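Local structure of glycosylation Associate Protein 2 (Streptococcus agalactiae serotype V, 6OYC) at residues B[391-396]-B[496-501]; B[135-140]-B[150-155]; B[118-123]-B[233-238]. The protein probably takes part in the accessory Sec system, working with its Gap1 and Gap3 partners in the glycosylation and export of surface adhesins. All blocks are in the same frame, centred on the assembly; numbering follows the deposited sequence.

Contact 1 of 3, residues B[391-396]-B[496-501]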
loop_
_atom_site.group_PDB
_atom_site.type_symbol
_atom_site.label_atom_id
_atom_site.label_comp_id
_atom_site.label_asym_id
_atom_site.label_seq_id
_atom_site.Cartn_x
_atom_site.Cartn_y
_atom_site.Cartn_z
ATOM N N ILE B 391 3.354 -17.950 -9.391
ATOM C CA ILE B 391 3.598 -17.961 -7.958
ATOM C C ILE B 391 4.844 -18.778 -7.652
ATOM O O ILE B 391 5.177 -19.731 -8.362
ATOM C CB ILE B 391 2.373 -18.496 -7.196
ATOM C CG1 ILE B 391 1.803 -19.730 -7.897
ATOM C CG2 ILE B 391 1.298 -17.416 -7.104
ATOM C CD1 ILE B 391 0.750 -20.468 -7.066
ATOM N N GLY B 392 5.549 -18.375 -6.588
ATOM C CA GLY B 392 6.720 -19.079 -6.097
ATOM C C GLY B 392 6.748 -19.219 -4.585
ATOM O O GLY B 392 6.510 -18.252 -3.858
ATOM N N LYS B 393 7.069 -20.421 -4.111
ATOM C CA LYS B 393 7.087 -20.840 -2.716
ATOM C C LYS B 393 5.689 -20.695 -2.128
ATOM O O LYS B 393 5.482 -19.921 -1.184
ATOM C CB LYS B 393 8.124 -20.044 -1.923
ATOM C CG LYS B 393 9.485 -20.001 -2.611
ATOM C CD LYS B 393 10.546 -19.326 -1.760
ATOM C CE LYS B 393 11.946 -19.666 -2.244
ATOM N NZ LYS B 393 13.009 -18.953 -1.478
ATOM N N PRO B 394 4.715 -21.448 -2.645
ATOM C CA PRO B 394 3.318 -21.203 -2.273
ATOM C C PRO B 394 3.048 -21.537 -0.819
ATOM O O PRO B 394 3.629 -22.464 -0.252
ATOM C CB PRO B 394 2.536 -22.138 -3.206
ATOM C CG PRO B 394 3.498 -23.268 -3.481
ATOM C CD PRO B 394 4.858 -22.625 -3.528
ATOM N N ILE B 395 2.159 -20.754 -0.214
ATOM C CA ILE B 395 1.617 -21.030 1.107
ATOM C C ILE B 395 0.102 -21.012 0.978
ATOM O O ILE B 395 -0.482 -19.959 0.690
ATOM C CB ILE B 395 2.085 -20.017 2.159
ATOM C CG1 ILE B 395 3.606 -19.886 2.137
ATOM C CG2 ILE B 395 1.604 -20.450 3.538
ATOM C CD1 ILE B 395 4.133 -18.783 3.009
ATOM N N PHE B 396 -0.535 -22.172 1.166
ATOM C CA PHE B 396 -1.986 -22.288 1.071
ATOM C C PHE B 396 -2.633 -22.819 2.334
ATOM O O PHE B 396 -3.834 -22.599 2.533
ATOM C CB PHE B 396 -2.417 -23.224 -0.078
ATOM C CG PHE B 396 -1.863 -22.868 -1.442
ATOM C CD1 PHE B 396 -1.619 -21.553 -1.804
ATOM C CD2 PHE B 396 -1.617 -23.874 -2.376
ATOM C CE1 PHE B 396 -1.114 -21.245 -3.076
ATOM C CE2 PHE B 396 -1.119 -23.578 -3.641
ATOM C CZ PHE B 396 -0.865 -22.260 -3.990
ATOM N N ALA B 496 18.062 -16.414 -4.413
ATOM C CA ALA B 496 18.597 -15.682 -5.557
ATOM C C ALA B 496 17.940 -16.158 -6.850
ATOM O O ALA B 496 17.670 -15.357 -7.753
ATOM C CB ALA B 496 20.117 -15.828 -5.624
ATOM N N GLU B 497 17.614 -17.445 -6.930
ATOM C CA GLU B 497 17.113 -18.013 -8.166
ATOM C C GLU B 497 15.595 -18.069 -8.237
ATOM O O GLU B 497 15.056 -18.231 -9.337
ATOM C CB GLU B 497 17.672 -19.420 -8.363
ATOM C CG GLU B 497 19.043 -19.658 -7.769
ATOM C CD GLU B 497 20.096 -18.630 -8.170
ATOM O OE1 GLU B 497 20.047 -18.118 -9.317
ATOM O OE2 GLU B 497 20.991 -18.362 -7.333
ATOM N N VAL B 498 14.888 -17.961 -7.107
ATOM C CA VAL B 498 13.444 -17.778 -7.196
ATOM C C VAL B 498 13.139 -16.522 -7.996
ATOM O O VAL B 498 12.222 -16.501 -8.826
ATOM C CB VAL B 498 12.786 -17.741 -5.800
ATOM C CG1 VAL B 498 13.318 -16.630 -4.952
ATOM C CG2 VAL B 498 11.282 -17.588 -5.937
ATOM N N GLY B 499 13.923 -15.464 -7.774
ATOM C CA GLY B 499 13.702 -14.209 -8.473
ATOM C C GLY B 499 13.867 -14.345 -9.973
ATOM O O GLY B 499 12.975 -13.972 -10.739
ATOM N N ALA B 500 15.004 -14.901 -10.409
ATOM C CA ALA B 500 15.260 -15.085 -11.835
ATOM C C ALA B 500 14.165 -15.908 -12.493
ATOM O O ALA B 500 13.728 -15.597 -13.601
ATOM C CB ALA B 500 16.625 -15.742 -12.044
ATOM N N TRP B 501 13.701 -16.957 -11.818
ATOM C CA TRP B 501 12.618 -17.763 -12.365
ATOM C C TRP B 501 11.347 -16.939 -12.514
ATOM O O TRP B 501 10.699 -16.957 -13.568
ATOM C CB TRP B 501 12.362 -18.975 -11.469
ATOM C CG TRP B 501 11.157 -19.750 -11.902
ATOM C CD1 TRP B 501 11.117 -20.743 -12.833
ATOM C CD2 TRP B 501 9.808 -19.577 -11.443
ATOM N NE1 TRP B 501 9.833 -21.209 -12.976
ATOM C CE2 TRP B 501 9.009 -20.510 -12.135
ATOM C CE3 TRP B 501 9.200 -18.729 -10.511
ATOM C CZ2 TRP B 501 7.632 -20.622 -11.923
ATOM C CZ3 TRP B 501 7.832 -18.843 -10.304
ATOM C CH2 TRP B 501 7.065 -19.779 -11.008
#
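W501 lays its six-membered ring beside the carbonyl of I391, and V498 of the same helix meets the side chain of K393. This part of the chain has an alpha/beta-hydrolase-like fold. Strand 388-392 is an inner strand of the mixed sheet, and helix 495-514 packs against the C-terminal end of that strand. W501 CH2 lies 3.3 Å from I391 O, and W501 CZ3 is almost as near. The carbonyl approaches the indole obliquely, and no hydrogen bond crosses between the segments. W501 CG stands anti to its own backbone N (chi1 173°), which sends the indole across to the strand. The next residue, G392, has its CA 4.4 Å from W501 CZ3. The CB of V498 points to the strand from one turn earlier in the helix.

K393 begins the turn after the strand and has a left-handed backbone conformation. Its extended side chain crosses that of V498 at about a right angle, with K393 CE 4.1 Å from V498 CB. The ammonium group is held mainly by H491 O, with a weaker bond to D493 O.

Further out, the backbone of G392 is bonded to G369 and S371, and W501 also packs on A456, R485 and W487. S371, H491 and D461 are placed like a Ser-His-Asp triad, with S371 on what looks like a nucleophile elbow; activity is not established. K393 touches residues of this possible site, so the contact borders it. At the ammonium end, K393 NZ lies 4.2 Å from V498 CG1.

Contact 2 of 3, residues B[135-140]-B[150-155]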
loop_
_atom_site.group_PDB
_atom_site.type_symbol
_atom_site.label_atom_id
_atom_site.label_comp_id
_atom_site.label_asym_id
_atom_site.label_seq_id
_atom_site.Cartn_x
_atom_site.Cartn_y
_atom_site.Cartn_z
ATOM N N LEU B 135 3.306 0.705 15.830
ATOM C CA LEU B 135 3.512 0.614 17.271
ATOM C C LEU B 135 2.527 -0.435 17.766
ATOM O O LEU B 135 1.304 -0.212 17.742
ATOM C CB LEU B 135 3.287 1.966 17.945
ATOM C CG LEU B 135 4.427 2.974 17.753
ATOM C CD1 LEU B 135 4.371 3.651 16.365
ATOM C CD2 LEU B 135 4.387 4.023 18.822
ATOM N N GLN B 136 3.057 -1.594 18.154
ATOM C CA GLN B 136 2.253 -2.731 18.582
ATOM C C GLN B 136 1.782 -2.557 20.031
ATOM O O GLN B 136 2.403 -1.844 20.828
ATOM C CB GLN B 136 3.058 -4.029 18.437
ATOM C CG GLN B 136 3.538 -4.328 17.008
ATOM C CD GLN B 136 2.395 -4.764 16.081
ATOM O OE1 GLN B 136 1.260 -4.973 16.515
ATOM N NE2 GLN B 136 2.699 -4.899 14.806
ATOM N N VAL B 137 0.694 -3.261 20.379
ATOM C CA VAL B 137 0.066 -3.080 21.683
ATOM C C VAL B 137 0.999 -3.474 22.815
ATOM O O VAL B 137 0.737 -3.131 23.976
ATOM C CB VAL B 137 -1.278 -3.854 21.803
ATOM C CG1 VAL B 137 -2.336 -3.259 20.883
ATOM C CG2 VAL B 137 -1.107 -5.352 21.553
ATOM N N SER B 138 2.088 -4.185 22.518
ATOM C CA SER B 138 3.046 -4.494 23.572
ATOM C C SER B 138 3.725 -3.235 24.093
ATOM O O SER B 138 4.107 -3.187 25.264
ATOM C CB SER B 138 4.093 -5.482 23.070
ATOM O OG SER B 138 4.775 -4.938 21.965
ATOM N N GLN B 139 3.902 -2.225 23.228
ATOM C CA GLN B 139 4.387 -0.902 23.617
ATOM C C GLN B 139 3.498 -0.193 24.629
ATOM O O GLN B 139 3.907 0.843 25.175
ATOM C CB GLN B 139 4.415 0.037 22.419
ATOM C CG GLN B 139 5.509 -0.106 21.499
ATOM C CD GLN B 139 5.867 1.234 20.967
ATOM O OE1 GLN B 139 5.520 2.298 21.563
ATOM N NE2 GLN B 139 6.583 1.225 19.856
ATOM N N ILE B 140 2.257 -0.630 24.780
ATOM C CA ILE B 140 1.283 0.127 25.553
ATOM C C ILE B 140 1.563 -0.054 27.042
ATOM O O ILE B 140 1.852 -1.166 27.512
ATOM C CB ILE B 140 -0.146 -0.301 25.171
ATOM C CG1 ILE B 140 -0.429 0.099 23.727
ATOM C CG2 ILE B 140 -1.179 0.316 26.118
ATOM C CD1 ILE B 140 -1.848 -0.195 23.263
ATOM N N VAL B 150 -8.176 -6.793 31.577
ATOM C CA VAL B 150 -7.154 -6.590 30.566
ATOM C C VAL B 150 -6.879 -7.947 29.929
ATOM O O VAL B 150 -6.463 -8.882 30.626
ATOM C CB VAL B 150 -5.869 -6.011 31.187
ATOM C CG1 VAL B 150 -4.805 -5.774 30.131
ATOM C CG2 VAL B 150 -6.180 -4.754 31.968
ATOM N N ASN B 151 -7.122 -8.058 28.615
ATOM C CA ASN B 151 -6.838 -9.254 27.822
ATOM C C ASN B 151 -5.996 -8.888 26.616
ATOM O O ASN B 151 -6.323 -7.948 25.890
ATOM C CB ASN B 151 -8.105 -9.938 27.262
ATOM C CG ASN B 151 -9.032 -10.413 28.336
ATOM O OD1 ASN B 151 -8.597 -10.862 29.401
ATOM N ND2 ASN B 151 -10.337 -10.327 28.067
ATOM N N TYR B 152 -4.955 -9.665 26.360
ATOM C CA TYR B 152 -4.248 -9.602 25.092
ATOM C C TYR B 152 -4.723 -10.770 24.248
ATOM O O TYR B 152 -4.618 -11.924 24.676
ATOM C CB TYR B 152 -2.740 -9.638 25.291
ATOM C CG TYR B 152 -2.254 -8.350 25.883
ATOM C CD1 TYR B 152 -2.325 -8.130 27.267
ATOM C CD2 TYR B 152 -1.760 -7.332 25.073
ATOM C CE1 TYR B 152 -1.900 -6.948 27.832
ATOM C CE2 TYR B 152 -1.320 -6.137 25.629
ATOM C CZ TYR B 152 -1.398 -5.944 27.014
ATOM O OH TYR B 152 -0.974 -4.752 27.585
ATOM N N GLN B 153 -5.313 -10.458 23.088
ATOM C CA GLN B 153 -5.718 -11.464 22.107
ATOM C C GLN B 153 -4.540 -11.653 21.163
ATOM O O GLN B 153 -4.449 -11.056 20.092
ATOM C CB GLN B 153 -6.979 -11.037 21.367
ATOM C CG GLN B 153 -8.233 -10.966 22.233
ATOM C CD GLN B 153 -8.601 -12.325 22.820
ATOM O OE1 GLN B 153 -8.278 -13.372 22.243
ATOM N NE2 GLN B 153 -9.280 -12.315 23.967
ATOM N N GLY B 154 -3.605 -12.482 21.597
ATOM C CA GLY B 154 -2.413 -12.632 20.819
ATOM C C GLY B 154 -1.563 -11.371 20.820
ATOM O O GLY B 154 -1.660 -10.487 21.689
ATOM N N ASN B 155 -0.731 -11.280 19.793
ATOM C CA ASN B 155 0.309 -10.271 19.798
ATOM C C ASN B 155 -0.156 -8.914 19.313
ATOM O O ASN B 155 0.606 -7.953 19.427
ATOM C CB ASN B 155 1.494 -10.721 18.948
ATOM C CG ASN B 155 2.803 -10.355 19.575
ATOM O OD1 ASN B 155 2.990 -10.544 20.779
ATOM N ND2 ASN B 155 3.713 -9.807 18.784
HETATM O O HOH W 1 1.323 -3.791 26.622
#
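V137 and Y152 form a partly buried contact with a water at one end, where a short 3-10 turn meets an edge hairpin of the antiparallel region. The turn spans 137-139. Y152 lies on strand 149-153, which pairs with strand 157-165. The two side chains run past each other in opposite directions. V137 CG2 rests 4.1 Å from Y152 CD2. With V137 CG1 anti to the carbonyl carbon (chi1 -68°), CG2 falls between the backbone N and that carbon, and from there it also reaches N155 O at 3.8 Å.

The carbonyl of V137 comes to the rim of the tyrosine ring, close to the ring plane, with V137 O 4.0 Å from Y152 CE2. This oxygen has other work. It accepts the backbone bond from I140 N that closes the turn, and it is hydrogen-bonded to water 1 at 2.8 Å. The same water is bonded to I140 O and, at 2.7 Å, to Y152 OH. The phenol is therefore tied through the water to two carbonyls of the turn.

The turn carries the chain from strand 132-135 of one antiparallel sheet to strand 140-142 of the other. L135 touches I178 and I140 touches L254, each on the sheet opposite its own, as in a beta-sandwich. A sandwich of this kind would be consistent with a lectin-like role, but nothing places a sugar site here.

Q136, just before the turn, adds to the contact. Its OE1 is hydrogen-bonded to ND2 of N156, the residue after segment 150-155, and its NE2 to L331 O. N155 N is bonded to D418 OD1, which links the end of the hairpin to helix 416-424.

Contact 3 of 3, residues B[118-123]-B[233-238]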
loop_
_atom_site.group_PDB
_atom_site.type_symbol
_atom_site.label_atom_id
_atom_site.label_comp_id
_atom_site.label_asym_id
_atom_site.label_seq_id
_atom_site.Cartn_x
_atom_site.Cartn_y
_atom_site.Cartn_z
ATOM N N LEU B 118 -3.055 23.056 -2.600
ATOM C CA LEU B 118 -2.247 22.316 -3.565
ATOM C C LEU B 118 -0.770 22.637 -3.409
ATOM O O LEU B 118 0.078 21.744 -3.508
ATOM C CB LEU B 118 -2.704 22.615 -4.997
ATOM C CG LEU B 118 -1.955 21.766 -6.035
ATOM C CD1 LEU B 118 -2.187 20.273 -5.760
ATOM C CD2 LEU B 118 -2.336 22.137 -7.476
ATOM N N ILE B 119 -0.442 23.908 -3.172
ATOM C CA ILE B 119 0.948 24.273 -2.922
ATOM C C ILE B 119 1.493 23.503 -1.718
ATOM O O ILE B 119 2.593 22.942 -1.763
ATOM C CB ILE B 119 1.063 25.793 -2.721
ATOM C CG1 ILE B 119 0.802 26.496 -4.054
ATOM C CG2 ILE B 119 2.431 26.169 -2.084
ATOM C CD1 ILE B 119 0.306 27.887 -3.908
ATOM N N ARG B 120 0.721 23.461 -0.627
ATOM C CA ARG B 120 1.156 22.745 0.571
ATOM C C ARG B 120 1.327 21.255 0.291
ATOM O O ARG B 120 2.288 20.633 0.759
ATOM C CB ARG B 120 0.139 22.970 1.699
ATOM C CG ARG B 120 0.644 22.667 3.094
ATOM C CD ARG B 120 1.760 23.632 3.465
ATOM N NE ARG B 120 2.222 23.508 4.847
ATOM C CZ ARG B 120 3.319 24.111 5.305
ATOM N NH1 ARG B 120 4.055 24.861 4.488
ATOM N NH2 ARG B 120 3.687 23.961 6.567
ATOM N N GLN B 121 0.400 20.668 -0.473
ATOM C CA GLN B 121 0.496 19.252 -0.835
ATOM C C GLN B 121 1.730 18.972 -1.689
ATOM O O GLN B 121 2.419 17.966 -1.493
ATOM C CB GLN B 121 -0.760 18.809 -1.581
ATOM C CG GLN B 121 -2.025 18.785 -0.743
ATOM C CD GLN B 121 -3.270 18.520 -1.599
ATOM O OE1 GLN B 121 -3.496 19.179 -2.612
ATOM N NE2 GLN B 121 -4.065 17.547 -1.197
ATOM N N PHE B 122 1.999 19.828 -2.673
ATOM C CA PHE B 122 3.264 19.734 -3.400
ATOM C C PHE B 122 4.437 19.756 -2.420
ATOM O O PHE B 122 5.295 18.855 -2.416
ATOM C CB PHE B 122 3.387 20.896 -4.402
ATOM C CG PHE B 122 2.558 20.738 -5.654
ATOM C CD1 PHE B 122 1.813 19.581 -5.888
ATOM C CD2 PHE B 122 2.543 21.749 -6.617
ATOM C CE1 PHE B 122 1.058 19.443 -7.074
ATOM C CE2 PHE B 122 1.790 21.627 -7.792
ATOM C CZ PHE B 122 1.045 20.481 -8.015
ATOM N N TYR B 123 4.463 20.777 -1.555
ATOM C CA TYR B 123 5.601 20.993 -0.664
ATOM C C TYR B 123 5.897 19.762 0.192
ATOM O O TYR B 123 7.060 19.424 0.423
ATOM C CB TYR B 123 5.334 22.201 0.233
ATOM C CG TYR B 123 6.578 22.742 0.901
ATOM C CD1 TYR B 123 7.714 23.021 0.151
ATOM C CD2 TYR B 123 6.620 22.982 2.270
ATOM C CE1 TYR B 123 8.849 23.520 0.730
ATOM C CE2 TYR B 123 7.772 23.492 2.868
ATOM C CZ TYR B 123 8.882 23.751 2.081
ATOM O OH TYR B 123 10.034 24.243 2.624
ATOM N N GLU B 233 1.046 17.828 10.247
ATOM C CA GLU B 233 2.065 18.511 9.490
ATOM C C GLU B 233 2.467 19.746 10.271
ATOM O O GLU B 233 1.605 20.504 10.716
ATOM C CB GLU B 233 1.501 18.860 8.110
ATOM C CG GLU B 233 2.332 19.713 7.283
ATOM C CD GLU B 233 2.014 21.179 7.431
ATOM O OE1 GLU B 233 0.887 21.606 7.103
ATOM O OE2 GLU B 233 2.940 21.903 7.830
ATOM N N SER B 234 3.769 19.932 10.455
ATOM C CA SER B 234 4.270 21.142 11.083
ATOM C C SER B 234 5.690 21.370 10.610
ATOM O O SER B 234 6.386 20.432 10.223
ATOM C CB SER B 234 4.244 21.047 12.621
ATOM O OG SER B 234 5.043 22.061 13.198
ATOM N N ASP B 235 6.134 22.617 10.660
ATOM C CA ASP B 235 7.507 22.860 10.252
ATOM C C ASP B 235 8.513 22.635 11.374
ATOM O O ASP B 235 9.716 22.790 11.145
ATOM C CB ASP B 235 7.650 24.256 9.662
ATOM C CG ASP B 235 6.858 24.418 8.350
ATOM O OD1 ASP B 235 6.436 25.556 8.042
ATOM O OD2 ASP B 235 6.678 23.405 7.624
ATOM N N ILE B 236 8.060 22.207 12.541
ATOM C CA ILE B 236 8.942 21.827 13.635
ATOM C C ILE B 236 9.236 20.340 13.536
ATOM O O ILE B 236 8.324 19.525 13.361
ATOM C CB ILE B 236 8.304 22.162 14.988
ATOM C CG1 ILE B 236 8.202 23.678 15.154
ATOM C CG2 ILE B 236 9.100 21.537 16.099
ATOM C CD1 ILE B 236 6.934 24.135 15.895
ATOM N N SER B 237 10.503 19.985 13.648
ATOM C CA SER B 237 10.929 18.596 13.651
ATOM C C SER B 237 11.089 18.088 15.093
ATOM O O SER B 237 11.559 18.818 15.978
ATOM C CB SER B 237 12.246 18.486 12.881
ATOM O OG SER B 237 12.533 17.148 12.550
ATOM N N GLY B 238 10.699 16.837 15.329
ATOM C CA GLY B 238 10.861 16.230 16.641
ATOM C C GLY B 238 10.353 14.805 16.737
ATOM O O GLY B 238 10.553 14.004 15.816
HETATM O O HOH W 2 6.303 26.047 5.528
#
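The guanidinium of R120 is met around its edges by the carboxylates of E233 and D235 and by a water. E233 OE1, D235 OD1 and water 2 lie near the guanidinium plane, while the bonding E233 OE2 is tilted 22° from it and D235 OD2 comes in obliquely. The E233 carboxylate is turned steeply, its plane 73° from the guanidinium. D235 is inclined almost as much and comes from the opposite direction to R120.

The main salt bridge joins R120 NH2 to E233 OE2. At 2.5 Å it is short, and the exact length deserves little weight. NH2 meets this oxygen from above the carboxylate plane, 41° out of it. A second, weak bond runs from R120 NE to E233 OE1, 3.2 Å long but nearly straight. The two bonds make a twisted two-point grip. R120 NH2 also gives a weak bond to D235 OD2 at 3.2 Å. Water 2 takes a bond from R120 NH1 (2.7 Å) and gives one to D235 OD1. R120 CG stands anti to the backbone N and the chain bends at chi2, which directs the guanidinium to the loop.

This salt-bridge network joins two parts of the fold. Helix 115-125 packs on the parallel sheet near the N-terminus, where F122 touches M26 and A62. Loop 233-238 leads from strand 230-232 into strand 238-247 of the antiparallel region. K124, the residue following the segment on the helix, makes salt bridges to E233 OE2 and D235 OD2. D235 is held more strongly by K124 than by R120. Both R120 and E233 also touch Y185.

Between the two acids, S234 shapes the loop. Its OG accepts a bond from I236 N at 3.1 Å, which is an ST turn.

In the fold
Contact 1 is the buried one of the three. It joins a strand and the last helix of the hydrolase-like part through carbonyl, ring and aliphatic contacts, without a direct hydrogen bond. Contact 2 is partly buried and relies on a water. Contact 3 is at the surface and is ionic. Contacts 2 and 3 share a setting, since segments 135-140 and 233-238 both connect the same two antiparallel sheets. Their nearest atoms are about 12 Å apart. Contact 2 stays within that region, while contact 3 ties it to the N-terminal parallel sheet. Contacts 1 and 3 lie on opposite sides of the chain's centre, with centres 41 Å apart.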